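Maltose/maltodextrin-binding protein (Thermus thermophilus, PDB 2GH9) binds maltotriose and probably serves as the periplasmic receptor that hands maltodextrins to an ABC transporter. Local coordinates at residues G49-Q54 and A73-P78; M106-F111 and N285-L290; V271-Y276 and T281-F286. All blocks are in the same frame, centred on the assembly; numbering follows the deposited sequence.

Contact 1: residues G49-Q54 and A73-P78; sequences GAPQGQ and AGVLEP
V75 lays its CG1 methyl against the CB of A50, 3.4 Å away, and overlaps the flank of the P51 ring, joining two helix-ending turns of the periplasmic binding protein fold. Both turns are Schellman motifs. G53 takes the positive phi after helix 39-49 and its 3-10 extension, while G74 does the same after helix 67-72 and leaves V75 as the first residue beyond the reversal. The A50-V75 approach is tighter than ordinary methyl contact. P51 is met more loosely, its CG and CD each 4.0 Å from V75 CG1, and the two side chains cross at a slant. The branch gets there because CG1 stands beside the V75 backbone N and anti to the carbonyl carbon (chi1 -63°). F46 and M70 also pack on V75, and N274 and Y276 on A50, so this apolar patch continues into the neighbouring helices and the loop after strand 265-273. No hydrogen bond crosses between residues 49-54 and 73-78. The first turn is instead held by its own backbone: G49 O accepts both Q52 N and Q54 N, each at 3.0 Å.

Contact 2: residues M106-F111 and N285-L290; sequences MGLPAF and NFAKTL
Helix 280-290 lies against one face of the mixed sheet that contains strand 104-113, an alpha-on-beta layer of the solute-binding fold, and L108 is the strand residue that reaches it. The leucine chain is extended, CD1 anti to CA (chi2 -179°), and this outermost methyl meets the helix at the junction of A287 and K288. L108 CD1 is 4.0 Å from both A287 CB and A287 O. A little further along, the same CD1 is 4.1 Å from both K288 N and K288 CG. One methyl thus rests on a peptide group and on the roots of the two side chains next to it. Beyond CG the lysine bends at chi3 (69°) and leads away from the strand, and its NZ hydrogen-bonds Y82 O. V79 and V83 add to the apolar surroundings of L108, and L58 to those of A287.

Two residues further along the strand from L108, a classic beta bulge begins, in which A110 and F111 both face Q269 of the neighbouring strand 265-273. A287 O accepts L290 N at 3.1 Å, a bond internal to the helix; the leucine methyl adds only van der Waals contact to it. With no hydrogen bond between residues 106-111 and 285-290, adhesion across this interface rests on dispersion and the burial of apolar surface.

Contact 3: residues V271-Y276 and T281-F286; sequences VVVNAY and TQAVNF
V273 and V284 cross at about a right angle, each offering its CG2 methyl to the other, where strand 265-273 is covered by the helix 280-290 that follows it in the chain. The two CG2 atoms are 4.2 Å apart, an ordinary methyl-methyl distance. The second V273 branch, CG1, lies 4.2 Å from A283 CB, so the forked end of one strand valine straddles two consecutive helix residues. V273 has CG1 anti to its own nitrogen (chi1 171°), which leaves CG2 beside that nitrogen and anti to the carbonyl carbon; V284 adopts the same form. The CB bonds of V273 and A283 both point across the interface. A283 presents a single methyl, whereas V284 meets the strand with one of its two branches and also touches Y82. Further along, the inner side of the helix rests on L58, I3 and V5 of the sheet through F286.

Just after V273 the chain makes an Asx turn. N274 OD1 accepts Y276 N at 2.9 Å with a nearly straight N-H...O angle of 161°, but the donor stands 55° out of the amide carbonyl plane and so misses the lone pairs. The same OD1 lies at the edge of the Y276 ring, in its plane. The other end of the amide is held too: N274 ND2 hydrogen-bonds A56 O, fixing which way round the group sits.

The interface itself contains only aliphatic carbon pairs, so it rests on dispersion and the burial of apolar surface, while directional bonds are left to the strand's neighbours and to the turn at N274.

In the fold
The three contacts gather on one side of the chain's centre, around strand 265-273 and helix 280-290. Contacts 2 and 3 have centres about 9 Å apart and share N285 and F286; their strands, 104-113 and 265-273, are antiparallel neighbours joined by L108 N to V271 O. Contact 1 lies about 11 Å from contact 3 and 17 Å from contact 2, centre to centre. Its residues 73-78 bond to residues 271-276 through E77 N to V273 O and V75 O to A275 N. Contact 1 closes along the chain before contact 2 opens, and contacts 2 and 3 end on the same helix. Early and late parts of the sequence are thereby woven into one lobe.

Contact 1: residues G49-Q54 and A73-P78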
# COMPACT_ATOMS: atom_id res chain seq x y z
N GLY A 49 8.00 -17.52 -12.20
CA GLY A 49 9.37 -17.55 -12.71
C GLY A 49 10.45 -18.09 -11.77
O GLY A 49 11.43 -18.66 -12.22
N ALA A 50 10.28 -17.91 -10.47
CA ALA A 50 11.37 -18.19 -9.54
C ALA A 50 11.87 -19.63 -9.66
O ALA A 50 13.07 -19.86 -9.84
CB ALA A 50 10.96 -17.86 -8.09
N PRO A 51 10.95 -20.61 -9.56
CA PRO A 51 11.37 -22.01 -9.61
C PRO A 51 11.85 -22.49 -10.97
O PRO A 51 12.40 -23.57 -11.06
CB PRO A 51 10.10 -22.78 -9.19
CG PRO A 51 9.12 -21.75 -8.76
CD PRO A 51 9.50 -20.47 -9.39
N GLN A 52 11.65 -21.68 -12.01
CA GLN A 52 12.16 -21.97 -13.36
C GLN A 52 13.49 -21.30 -13.69
O GLN A 52 13.96 -21.41 -14.80
CB GLN A 52 11.10 -21.56 -14.39
CG GLN A 52 9.88 -22.47 -14.37
CD GLN A 52 8.79 -22.01 -15.30
OE1 GLN A 52 8.63 -22.54 -16.42
NE2 GLN A 52 8.02 -21.02 -14.86
N GLY A 53 14.11 -20.61 -12.73
CA GLY A 53 15.33 -19.84 -12.99
C GLY A 53 15.14 -18.52 -13.73
O GLY A 53 16.11 -17.94 -14.23
N GLN A 54 13.89 -18.04 -13.78
CA GLN A 54 13.50 -16.91 -14.64
C GLN A 54 13.20 -15.59 -13.89
O GLN A 54 12.87 -14.58 -14.55
CB GLN A 54 12.26 -17.26 -15.46
CG GLN A 54 12.38 -18.39 -16.47
CD GLN A 54 11.01 -18.89 -16.90
OE1 GLN A 54 10.04 -18.72 -16.17
NE2 GLN A 54 10.92 -19.50 -18.07
N ALA A 73 4.71 -20.79 -2.15
CA ALA A 73 5.26 -21.15 -3.46
C ALA A 73 6.74 -21.50 -3.35
O ALA A 73 7.38 -21.83 -4.35
CB ALA A 73 5.05 -20.03 -4.47
N GLY A 74 7.29 -21.38 -2.16
CA GLY A 74 8.67 -21.75 -1.89
C GLY A 74 9.67 -20.76 -2.46
O GLY A 74 10.87 -21.04 -2.48
N VAL A 75 9.20 -19.57 -2.88
CA VAL A 75 10.06 -18.70 -3.70
C VAL A 75 10.85 -17.67 -2.92
O VAL A 75 11.68 -16.98 -3.51
CB VAL A 75 9.26 -17.99 -4.84
CG1 VAL A 75 8.70 -19.04 -5.79
CG2 VAL A 75 8.16 -17.04 -4.27
N LEU A 76 10.60 -17.59 -1.61
CA LEU A 76 11.26 -16.61 -0.73
C LEU A 76 12.38 -17.26 0.06
O LEU A 76 12.20 -18.32 0.65
CB LEU A 76 10.27 -15.99 0.27
CG LEU A 76 9.08 -15.16 -0.26
CD1 LEU A 76 8.33 -14.49 0.90
CD2 LEU A 76 9.49 -14.17 -1.31
N GLU A 77 13.55 -16.62 0.07
CA GLU A 77 14.65 -17.03 0.93
C GLU A 77 14.39 -16.54 2.37
O GLU A 77 14.22 -15.33 2.62
CB GLU A 77 16.00 -16.52 0.37
CG GLU A 77 17.26 -16.79 1.23
CD GLU A 77 17.67 -18.27 1.33
OE1 GLU A 77 17.07 -19.13 0.66
OE2 GLU A 77 18.62 -18.57 2.08
N PRO A 78 14.35 -17.48 3.34
CA PRO A 78 14.38 -17.08 4.75
C PRO A 78 15.63 -16.25 5.05
O PRO A 78 16.73 -16.65 4.68
CB PRO A 78 14.42 -18.41 5.50
CG PRO A 78 13.80 -19.38 4.56
CD PRO A 78 14.27 -18.94 3.20

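Contact 2: residues M106-F111 and N285-L290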
# COMPACT_ATOMS: atom_id res chain seq x y z
N MET A 106 10.69 -13.73 6.46
CA MET A 106 10.74 -14.04 5.03
C MET A 106 11.18 -12.87 4.12
O MET A 106 11.15 -12.96 2.90
CB MET A 106 9.39 -14.61 4.59
CG MET A 106 8.95 -15.89 5.39
SD MET A 106 10.23 -17.20 5.40
CE MET A 106 10.34 -17.60 3.66
N GLY A 107 11.60 -11.78 4.74
CA GLY A 107 12.13 -10.63 4.02
C GLY A 107 12.59 -9.60 5.01
O GLY A 107 12.41 -9.77 6.22
N LEU A 108 13.23 -8.55 4.53
CA LEU A 108 13.72 -7.47 5.39
C LEU A 108 12.73 -6.33 5.33
O LEU A 108 12.63 -5.70 4.28
CB LEU A 108 15.08 -6.98 4.92
CG LEU A 108 16.19 -8.03 4.77
CD1 LEU A 108 17.47 -7.34 4.33
CD2 LEU A 108 16.38 -8.77 6.07
N PRO A 109 12.01 -6.07 6.45
CA PRO A 109 11.03 -4.99 6.48
C PRO A 109 11.72 -3.64 6.38
O PRO A 109 12.72 -3.39 7.08
CB PRO A 109 10.35 -5.15 7.86
CG PRO A 109 10.74 -6.48 8.36
CD PRO A 109 12.07 -6.77 7.74
N ALA A 110 11.20 -2.77 5.52
CA ALA A 110 11.88 -1.52 5.22
C ALA A 110 11.02 -0.29 5.48
O ALA A 110 11.43 0.61 6.22
CB ALA A 110 12.40 -1.54 3.77
N PHE A 111 9.84 -0.25 4.86
CA PHE A 111 9.01 0.96 4.88
C PHE A 111 7.57 0.65 5.22
O PHE A 111 7.05 -0.43 4.89
CB PHE A 111 9.07 1.66 3.52
CG PHE A 111 10.46 1.78 2.96
CD1 PHE A 111 11.39 2.63 3.55
CD2 PHE A 111 10.84 1.04 1.85
CE1 PHE A 111 12.69 2.72 3.05
CE2 PHE A 111 12.13 1.15 1.35
CZ PHE A 111 13.05 1.99 1.95
N ASN A 285 23.69 -9.53 0.74
CA ASN A 285 24.53 -8.41 1.16
C ASN A 285 23.97 -7.11 0.60
O ASN A 285 23.89 -6.13 1.30
CB ASN A 285 25.98 -8.58 0.71
CG ASN A 285 26.78 -9.51 1.61
OD1 ASN A 285 26.47 -9.69 2.79
ND2 ASN A 285 27.82 -10.12 1.05
N PHE A 286 23.54 -7.12 -0.66
CA PHE A 286 23.02 -5.90 -1.28
C PHE A 286 21.72 -5.47 -0.61
O PHE A 286 21.53 -4.30 -0.31
CB PHE A 286 22.81 -6.08 -2.77
CG PHE A 286 22.17 -4.89 -3.43
CD1 PHE A 286 22.76 -3.64 -3.33
CD2 PHE A 286 21.00 -5.03 -4.15
CE1 PHE A 286 22.18 -2.51 -3.94
CE2 PHE A 286 20.41 -3.90 -4.77
CZ PHE A 286 21.00 -2.65 -4.65
N ALA A 287 20.83 -6.43 -0.36
CA ALA A 287 19.59 -6.16 0.37
C ALA A 287 19.86 -5.50 1.73
O ALA A 287 19.16 -4.54 2.11
CB ALA A 287 18.79 -7.45 0.55
N LYS A 288 20.88 -5.97 2.44
CA LYS A 288 21.19 -5.45 3.75
C LYS A 288 21.69 -4.00 3.65
O LYS A 288 21.37 -3.21 4.52
CB LYS A 288 22.17 -6.37 4.52
CG LYS A 288 21.55 -7.72 4.89
CD LYS A 288 22.57 -8.79 5.29
CE LYS A 288 23.23 -8.47 6.62
NZ LYS A 288 23.95 -9.66 7.18
N THR A 289 22.39 -3.65 2.57
CA THR A 289 22.83 -2.25 2.38
C THR A 289 21.64 -1.28 2.27
O THR A 289 21.75 -0.14 2.67
CB THR A 289 23.76 -2.04 1.13
OG1 THR A 289 23.04 -2.28 -0.11
CG2 THR A 289 25.01 -2.94 1.22
N LEU A 290 20.52 -1.76 1.73
CA LEU A 290 19.37 -0.90 1.43
C LEU A 290 18.57 -0.51 2.68
O LEU A 290 17.84 0.47 2.67
CB LEU A 290 18.45 -1.58 0.39
CG LEU A 290 19.01 -2.00 -0.98
CD1 LEU A 290 17.95 -2.77 -1.82
CD2 LEU A 290 19.57 -0.80 -1.78

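Contact 3: residues V271-Y276 and T281-F286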
# COMPACT_ATOMS: atom_id res chain seq x y z
N VAL A 271 12.25 -6.00 1.46
CA VAL A 271 13.10 -6.63 0.46
C VAL A 271 13.03 -8.15 0.65
O VAL A 271 13.16 -8.66 1.78
CB VAL A 271 14.57 -6.15 0.56
CG1 VAL A 271 15.40 -6.83 -0.53
CG2 VAL A 271 14.69 -4.58 0.47
N VAL A 272 12.83 -8.86 -0.45
CA VAL A 272 12.84 -10.33 -0.43
C VAL A 272 13.90 -10.85 -1.38
O VAL A 272 14.19 -10.26 -2.42
CB VAL A 272 11.45 -10.96 -0.77
CG1 VAL A 272 10.41 -10.60 0.32
CG2 VAL A 272 10.99 -10.53 -2.17
N VAL A 273 14.50 -11.96 -0.98
CA VAL A 273 15.51 -12.60 -1.79
C VAL A 273 14.90 -13.85 -2.41
O VAL A 273 14.14 -14.55 -1.76
CB VAL A 273 16.80 -12.86 -0.94
CG1 VAL A 273 17.81 -13.74 -1.72
CG2 VAL A 273 17.45 -11.54 -0.58
N ASN A 274 15.21 -14.09 -3.67
CA ASN A 274 14.77 -15.27 -4.41
C ASN A 274 15.45 -16.53 -3.87
O ASN A 274 16.69 -16.63 -3.90
CB ASN A 274 15.12 -15.07 -5.89
CG ASN A 274 14.54 -16.14 -6.79
OD1 ASN A 274 14.05 -17.16 -6.34
ND2 ASN A 274 14.57 -15.88 -8.10
N ALA A 275 14.65 -17.48 -3.39
CA ALA A 275 15.17 -18.75 -2.87
C ALA A 275 15.96 -19.53 -3.93
O ALA A 275 16.78 -20.40 -3.60
CB ALA A 275 14.03 -19.60 -2.32
N TYR A 276 15.74 -19.21 -5.20
CA TYR A 276 16.42 -19.84 -6.33
C TYR A 276 17.54 -18.99 -6.91
O TYR A 276 18.04 -19.27 -8.01
CB TYR A 276 15.41 -20.16 -7.42
CG TYR A 276 14.42 -21.19 -7.00
CD1 TYR A 276 14.68 -22.54 -7.18
CD2 TYR A 276 13.23 -20.83 -6.39
CE1 TYR A 276 13.78 -23.51 -6.78
CE2 TYR A 276 12.32 -21.78 -5.99
CZ TYR A 276 12.59 -23.13 -6.19
OH TYR A 276 11.67 -24.08 -5.79
N THR A 281 24.48 -14.97 -1.69
CA THR A 281 25.39 -14.21 -0.85
C THR A 281 25.38 -12.72 -1.19
O THR A 281 25.20 -11.89 -0.31
CB THR A 281 26.86 -14.70 -0.98
OG1 THR A 281 26.97 -16.03 -0.47
CG2 THR A 281 27.79 -13.79 -0.19
N GLN A 282 25.60 -12.41 -2.46
CA GLN A 282 25.67 -11.01 -2.91
C GLN A 282 24.31 -10.32 -2.88
O GLN A 282 24.21 -9.18 -2.46
CB GLN A 282 26.27 -10.88 -4.32
CG GLN A 282 27.76 -10.55 -4.31
CD GLN A 282 28.57 -11.59 -3.58
OE1 GLN A 282 28.47 -12.78 -3.88
NE2 GLN A 282 29.35 -11.15 -2.59
N ALA A 283 23.28 -11.04 -3.33
CA ALA A 283 21.87 -10.59 -3.22
C ALA A 283 21.51 -10.22 -1.78
O ALA A 283 20.94 -9.16 -1.53
CB ALA A 283 20.93 -11.69 -3.73
N VAL A 284 21.83 -11.09 -0.82
CA VAL A 284 21.60 -10.79 0.59
C VAL A 284 22.40 -9.59 1.08
O VAL A 284 21.86 -8.70 1.76
CB VAL A 284 21.85 -12.03 1.50
CG1 VAL A 284 21.76 -11.65 2.97
CG2 VAL A 284 20.88 -13.14 1.18
N ASN A 285 23.69 -9.53 0.74
CA ASN A 285 24.53 -8.41 1.16
C ASN A 285 23.97 -7.11 0.60
O ASN A 285 23.89 -6.13 1.30
CB ASN A 285 25.98 -8.58 0.71
CG ASN A 285 26.78 -9.51 1.61
OD1 ASN A 285 26.47 -9.69 2.79
ND2 ASN A 285 27.82 -10.12 1.05
N PHE A 286 23.54 -7.12 -0.66
CA PHE A 286 23.02 -5.90 -1.28
C PHE A 286 21.72 -5.47 -0.61
O PHE A 286 21.53 -4.30 -0.31
CB PHE A 286 22.81 -6.08 -2.77
CG PHE A 286 22.17 -4.89 -3.43
CD1 PHE A 286 22.76 -3.64 -3.33
CD2 PHE A 286 21.00 -5.03 -4.15
CE1 PHE A 286 22.18 -2.51 -3.94
CE2 PHE A 286 20.41 -3.90 -4.77
CZ PHE A 286 21.00 -2.65 -4.65